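Local coordinates for Sec-alkylsulfatase (Pseudomonas sp., PDB 4AXH), which hydrolyses (R)-secondary-alkyl sulfates to homochiral (S)-alcohols and sulfate with strict inversion of configuration, acting as a zinc-dependent homodimeric enzyme of the metallo-beta-lactamase superfamily, at residues A[186-191]-A[260-265]; A[152-157]-A[256-261]. All blocks are in the same frame, centred on the assembly; numbering follows the deposited sequence.

Interaction 1 (A[186-191]-A[260-265])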
loop_
_atom_site.group_PDB
_atom_site.type_symbol
_atom_site.label_atom_id
_atom_site.label_comp_id
_atom_site.label_asym_id
_atom_site.label_seq_id
_atom_site.Cartn_x
_atom_site.Cartn_y
_atom_site.Cartn_z
ATOM N N GLY A 186 15.320 3.624 21.208
ATOM C CA GLY A 186 15.149 2.548 22.180
ATOM C C GLY A 186 15.985 2.524 23.427
ATOM O O GLY A 186 15.543 1.996 24.439
ATOM N N GLY A 187 17.196 3.047 23.353
ATOM C CA GLY A 187 18.117 3.054 24.482
ATOM C C GLY A 187 18.306 4.374 25.184
ATOM O O GLY A 187 19.167 4.474 26.065
ATOM N N ALA A 188 17.475 5.380 24.844
ATOM C CA ALA A 188 17.512 6.702 25.469
ATOM C C ALA A 188 17.521 6.674 27.028
ATOM O O ALA A 188 18.493 7.182 27.603
ATOM C CB ALA A 188 16.380 7.556 24.940
ATOM N N ARG A 189 16.545 5.992 27.696
ATOM C CA ARG A 189 16.470 5.891 29.177
ATOM C C ARG A 189 17.627 5.181 29.869
ATOM O O ARG A 189 17.754 5.259 31.089
ATOM C CB ARG A 189 15.113 5.344 29.672
ATOM C CG ARG A 189 14.390 6.279 30.657
ATOM C CD ARG A 189 13.055 5.720 31.106
ATOM N NE ARG A 189 11.966 5.956 30.150
ATOM C CZ ARG A 189 11.275 5.013 29.486
ATOM N NH1 ARG A 189 11.546 3.718 29.668
ATOM N NH2 ARG A 189 10.288 5.359 28.664
ATOM N N GLY A 190 18.489 4.525 29.096
ATOM C CA GLY A 190 19.647 3.824 29.647
ATOM C C GLY A 190 20.819 4.755 29.836
ATOM O O GLY A 190 21.738 4.455 30.612
ATOM N N ILE A 191 20.789 5.905 29.155
ATOM C CA ILE A 191 21.876 6.897 29.239
ATOM C C ILE A 191 21.427 8.323 29.661
ATOM O O ILE A 191 22.260 9.103 30.143
ATOM C CB ILE A 191 22.776 6.885 27.976
ATOM C CG1 ILE A 191 21.921 7.135 26.694
ATOM C CG2 ILE A 191 23.563 5.556 27.921
ATOM C CD1 ILE A 191 22.621 7.360 25.471
ATOM N N THR A 260 13.121 1.615 25.420
ATOM C CA THR A 260 12.679 2.837 26.080
ATOM C C THR A 260 12.184 3.882 25.096
ATOM O O THR A 260 12.474 3.808 23.902
ATOM C CB THR A 260 13.809 3.413 26.992
ATOM O OG1 THR A 260 14.762 4.121 26.198
ATOM C CG2 THR A 260 14.485 2.356 27.877
ATOM N N LEU A 261 11.447 4.868 25.616
ATOM C CA LEU A 261 10.926 5.977 24.838
ATOM C C LEU A 261 10.993 7.234 25.674
ATOM O O LEU A 261 10.197 7.385 26.588
ATOM C CB LEU A 261 9.482 5.703 24.418
ATOM C CG LEU A 261 9.072 6.197 23.050
ATOM C CD1 LEU A 261 7.851 5.422 22.541
ATOM C CD2 LEU A 261 8.817 7.669 23.055
ATOM N N VAL A 262 11.962 8.110 25.420
ATOM C CA VAL A 262 11.999 9.384 26.117
ATOM C C VAL A 262 11.578 10.507 25.175
ATOM O O VAL A 262 12.226 10.747 24.155
ATOM C CB VAL A 262 13.133 9.701 27.141
ATOM C CG1 VAL A 262 13.966 8.479 27.516
ATOM C CG2 VAL A 262 13.979 10.901 26.744
ATOM N N ALA A 263 10.422 11.114 25.466
ATOM C CA ALA A 263 9.829 12.179 24.669
ATOM C C ALA A 263 10.810 13.279 24.276
ATOM O O ALA A 263 11.593 13.729 25.118
ATOM C CB ALA A 263 8.652 12.773 25.402
ATOM N N PRO A 264 10.803 13.712 22.992
ATOM C CA PRO A 264 11.689 14.810 22.577
ATOM C C PRO A 264 11.311 16.178 23.170
ATOM O O PRO A 264 10.188 16.419 23.608
ATOM C CB PRO A 264 11.556 14.818 21.055
ATOM C CG PRO A 264 10.809 13.567 20.711
ATOM C CD PRO A 264 9.960 13.267 21.866
ATOM N N ASN A 265 12.297 17.059 23.185
ATOM C CA ASN A 265 12.290 18.422 23.690
ATOM C C ASN A 265 11.884 19.342 22.527
ATOM O O ASN A 265 10.846 19.991 22.584
ATOM C CB ASN A 265 13.731 18.745 24.071
ATOM C CG ASN A 265 13.917 19.518 25.308
ATOM O OD1 ASN A 265 14.292 18.960 26.331
ATOM N ND2 ASN A 265 13.784 20.838 25.213
#
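Gly186 and Thr260 bring the two backbones closest, with CA atoms 4.6 Å apart, and Thr260 N donates to Gly186 O at 2.6 Å. This carbonyl oxygen also receives the hydroxyl of the same threonine, Thr260 OG1 to Gly186 O measuring 2.9 Å. The hydroxyl comes from above the carbonyl plane, 68° out of it, whereas the amide is only modestly tilted from that plane. Thr260 OG1 in turn accepts Arg189 N at 3.0 Å, an almost straight bond (162° at the hydrogen). The chi1 of Thr260 (80°) sets OG1 between the backbone N and the carbonyl carbon, and from there one buried hydroxyl links a loop carbonyl to the amide of Arg189, in a short, weakly bonded helical turn at about 188-191. Arg189 crosses Thr260 obliquely: its CB lies 3.5 Å from Thr260 CG2, and the guanidinium lays one face over Thr260 CB, displaced toward the rim of the group. Beyond it, Arg189 NH2 makes a weak hydrogen bond to Leu261 O (2.9 Å). Ala188 CB meets Val262 CG1 at 3.6 Å, an apolar patch that Tyr177 and Ile192 border. Gly186 follows by two positions the zinc ligand His184, the last residue of the HxHxDH signature, so this contact fastens the loop just after the zinc-binding motif of the metallo-beta-lactamase fold to the long connection leading into strand 266-268.

Interaction 2 (A[152-157]-A[256-261])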
loop_
_atom_site.group_PDB
_atom_site.type_symbol
_atom_site.label_atom_id
_atom_site.label_comp_id
_atom_site.label_asym_id
_atom_site.label_seq_id
_atom_site.Cartn_x
_atom_site.Cartn_y
_atom_site.Cartn_z
ATOM N N THR A 152 18.437 -0.692 22.621
ATOM C CA THR A 152 18.199 -1.057 24.004
ATOM C C THR A 152 19.009 -0.243 24.992
ATOM O O THR A 152 20.065 0.290 24.649
ATOM C CB THR A 152 18.429 -2.549 24.181
ATOM O OG1 THR A 152 19.834 -2.820 24.181
ATOM C CG2 THR A 152 17.735 -3.388 23.103
ATOM N N ALA A 153 18.531 -0.168 26.239
ATOM C CA ALA A 153 19.203 0.576 27.307
ATOM C C ALA A 153 20.594 -0.014 27.603
ATOM O O ALA A 153 21.557 0.740 27.843
ATOM C CB ALA A 153 18.320 0.564 28.549
ATOM N N GLU A 154 20.707 -1.361 27.533
ATOM C CA GLU A 154 21.961 -2.095 27.783
ATOM C C GLU A 154 22.997 -1.826 26.711
ATOM O O GLU A 154 24.171 -1.655 27.040
ATOM C CB GLU A 154 21.719 -3.620 27.964
ATOM C CG GLU A 154 20.736 -3.988 29.069
ATOM C CD GLU A 154 19.291 -3.988 28.620
ATOM O OE1 GLU A 154 19.015 -3.490 27.507
ATOM O OE2 GLU A 154 18.427 -4.465 29.387
ATOM N N THR A 155 22.566 -1.743 25.433
ATOM C CA THR A 155 23.471 -1.440 24.326
ATOM C C THR A 155 23.892 0.029 24.323
ATOM O O THR A 155 25.091 0.322 24.193
ATOM C CB THR A 155 23.048 -2.103 22.995
ATOM O OG1 THR A 155 21.756 -1.654 22.608
ATOM C CG2 THR A 155 23.068 -3.630 23.062
ATOM N N ALA A 156 22.939 0.944 24.574
ATOM C CA ALA A 156 23.207 2.384 24.710
ATOM C C ALA A 156 24.278 2.633 25.767
ATOM O O ALA A 156 25.243 3.358 25.525
ATOM C CB ALA A 156 21.939 3.105 25.101
ATOM N N ARG A 157 24.129 1.972 26.918
ATOM C CA ARG A 157 25.065 2.041 28.041
ATOM C C ARG A 157 26.431 1.483 27.670
ATOM O O ARG A 157 27.439 2.126 27.946
ATOM C CB ARG A 157 24.480 1.312 29.284
ATOM C CG ARG A 157 25.219 1.554 30.581
ATOM C CD ARG A 157 24.933 2.909 31.204
ATOM N NE ARG A 157 25.745 3.992 30.632
ATOM C CZ ARG A 157 26.998 4.238 30.978
ATOM N NH1 ARG A 157 27.603 3.480 31.891
ATOM N NH2 ARG A 157 27.673 5.224 30.395
ATOM N N ASN A 256 16.735 -10.312 24.857
ATOM C CA ASN A 256 16.469 -10.170 26.294
ATOM C C ASN A 256 16.755 -8.749 26.844
ATOM O O ASN A 256 17.269 -8.588 27.963
ATOM C CB ASN A 256 17.270 -11.245 27.075
ATOM C CG ASN A 256 17.050 -12.659 26.602
ATOM O OD1 ASN A 256 15.958 -13.208 26.743
ATOM N ND2 ASN A 256 18.093 -13.282 26.034
ATOM N N ALA A 257 16.393 -7.718 26.077
ATOM C CA ALA A 257 16.718 -6.363 26.497
ATOM C C ALA A 257 15.550 -5.403 26.726
ATOM O O ALA A 257 14.378 -5.769 26.544
ATOM C CB ALA A 257 17.733 -5.780 25.553
ATOM N N THR A 258 15.867 -4.172 27.152
ATOM C CA THR A 258 14.835 -3.195 27.466
ATOM C C THR A 258 14.754 -2.068 26.420
ATOM O O THR A 258 15.773 -1.432 26.127
ATOM C CB THR A 258 15.055 -2.686 28.897
ATOM O OG1 THR A 258 16.303 -2.000 28.928
ATOM C CG2 THR A 258 15.128 -3.812 29.921
ATOM N N ASN A 259 13.539 -1.823 25.868
ATOM C CA ASN A 259 13.276 -0.753 24.909
ATOM C C ASN A 259 12.570 0.414 25.620
ATOM O O ASN A 259 11.581 0.238 26.351
ATOM C CB ASN A 259 12.461 -1.248 23.714
ATOM C CG ASN A 259 13.001 -2.498 23.065
ATOM O OD1 ASN A 259 12.317 -3.532 22.967
ATOM N ND2 ASN A 259 14.261 -2.452 22.649
ATOM N N THR A 260 13.121 1.615 25.420
ATOM C CA THR A 260 12.679 2.837 26.080
ATOM C C THR A 260 12.184 3.882 25.096
ATOM O O THR A 260 12.474 3.808 23.902
ATOM C CB THR A 260 13.809 3.413 26.992
ATOM O OG1 THR A 260 14.762 4.121 26.198
ATOM C CG2 THR A 260 14.485 2.356 27.877
ATOM N N LEU A 261 11.447 4.868 25.616
ATOM C CA LEU A 261 10.926 5.977 24.838
ATOM C C LEU A 261 10.993 7.234 25.674
ATOM O O LEU A 261 10.197 7.385 26.588
ATOM C CB LEU A 261 9.482 5.703 24.418
ATOM C CG LEU A 261 9.072 6.197 23.050
ATOM C CD1 LEU A 261 7.851 5.422 22.541
ATOM C CD2 LEU A 261 8.817 7.669 23.055
#
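Thr258 O takes Ala153 N in a 3.0 Å hydrogen bond whose donor lies nearly along the C=O axis, and it also meets the CA of Thr152 at 3.2 Å in a CA-H...O contact. Thr152 is the N-cap of helix 153-164, which follows strand 144-147 of the metallo-beta-lactamase fold. The extended loop 256-261 thus provides, through Thr258 O, an acceptor for an amide of the helix's first turn. One residue further along the helix, Glu154 reaches back to Thr258. Thr258 N points at Glu154 OE1 on its syn lone pair, 3.2 Å away, in an essentially linear bond (177°). The bend at chi2 (86°) swings Glu154 CD round toward the loop, and the Glu154 and Thr258 side chains cross at about a right angle. The Thr258 hydroxyl lies near both carboxylate oxygens, but weakly, and which one it serves is not settled. Ala257 CB touches both groups, 3.3 Å from Glu154 OE1 and 3.4 Å from Thr152 CG2; Val83 of strand 82-85 also touches it. Asn259 ND2 is hydrogen-bonded to Thr151 O, just before the segment, and in that position Asn259 ND2 comes within 3.6 Å of Thr152 CG2.

Overall arrangement
Both interactions secure the same extended connection, the loop before strand 266-268, and their segments overlap at Thr260 and Leu261, though only Thr260 of these touches both partners; their centres are about 9 Å apart. Interaction 1 is the more buried, tying the loop to the segment just after the HxHxDH zinc ligands, while interaction 2 is partly buried and joins it to the start of helix 153-164. Both use backbone groups of the loop, but the first adds a neutral hydroxyl, with a partly exposed arginine laid across it, and the second a carboxylate. The two partners of the loop also pack on each other, for Gly187 O lies 3.2 Å from Ala156 CB and Gly190 CA 3.7 Å from Ala153 CB.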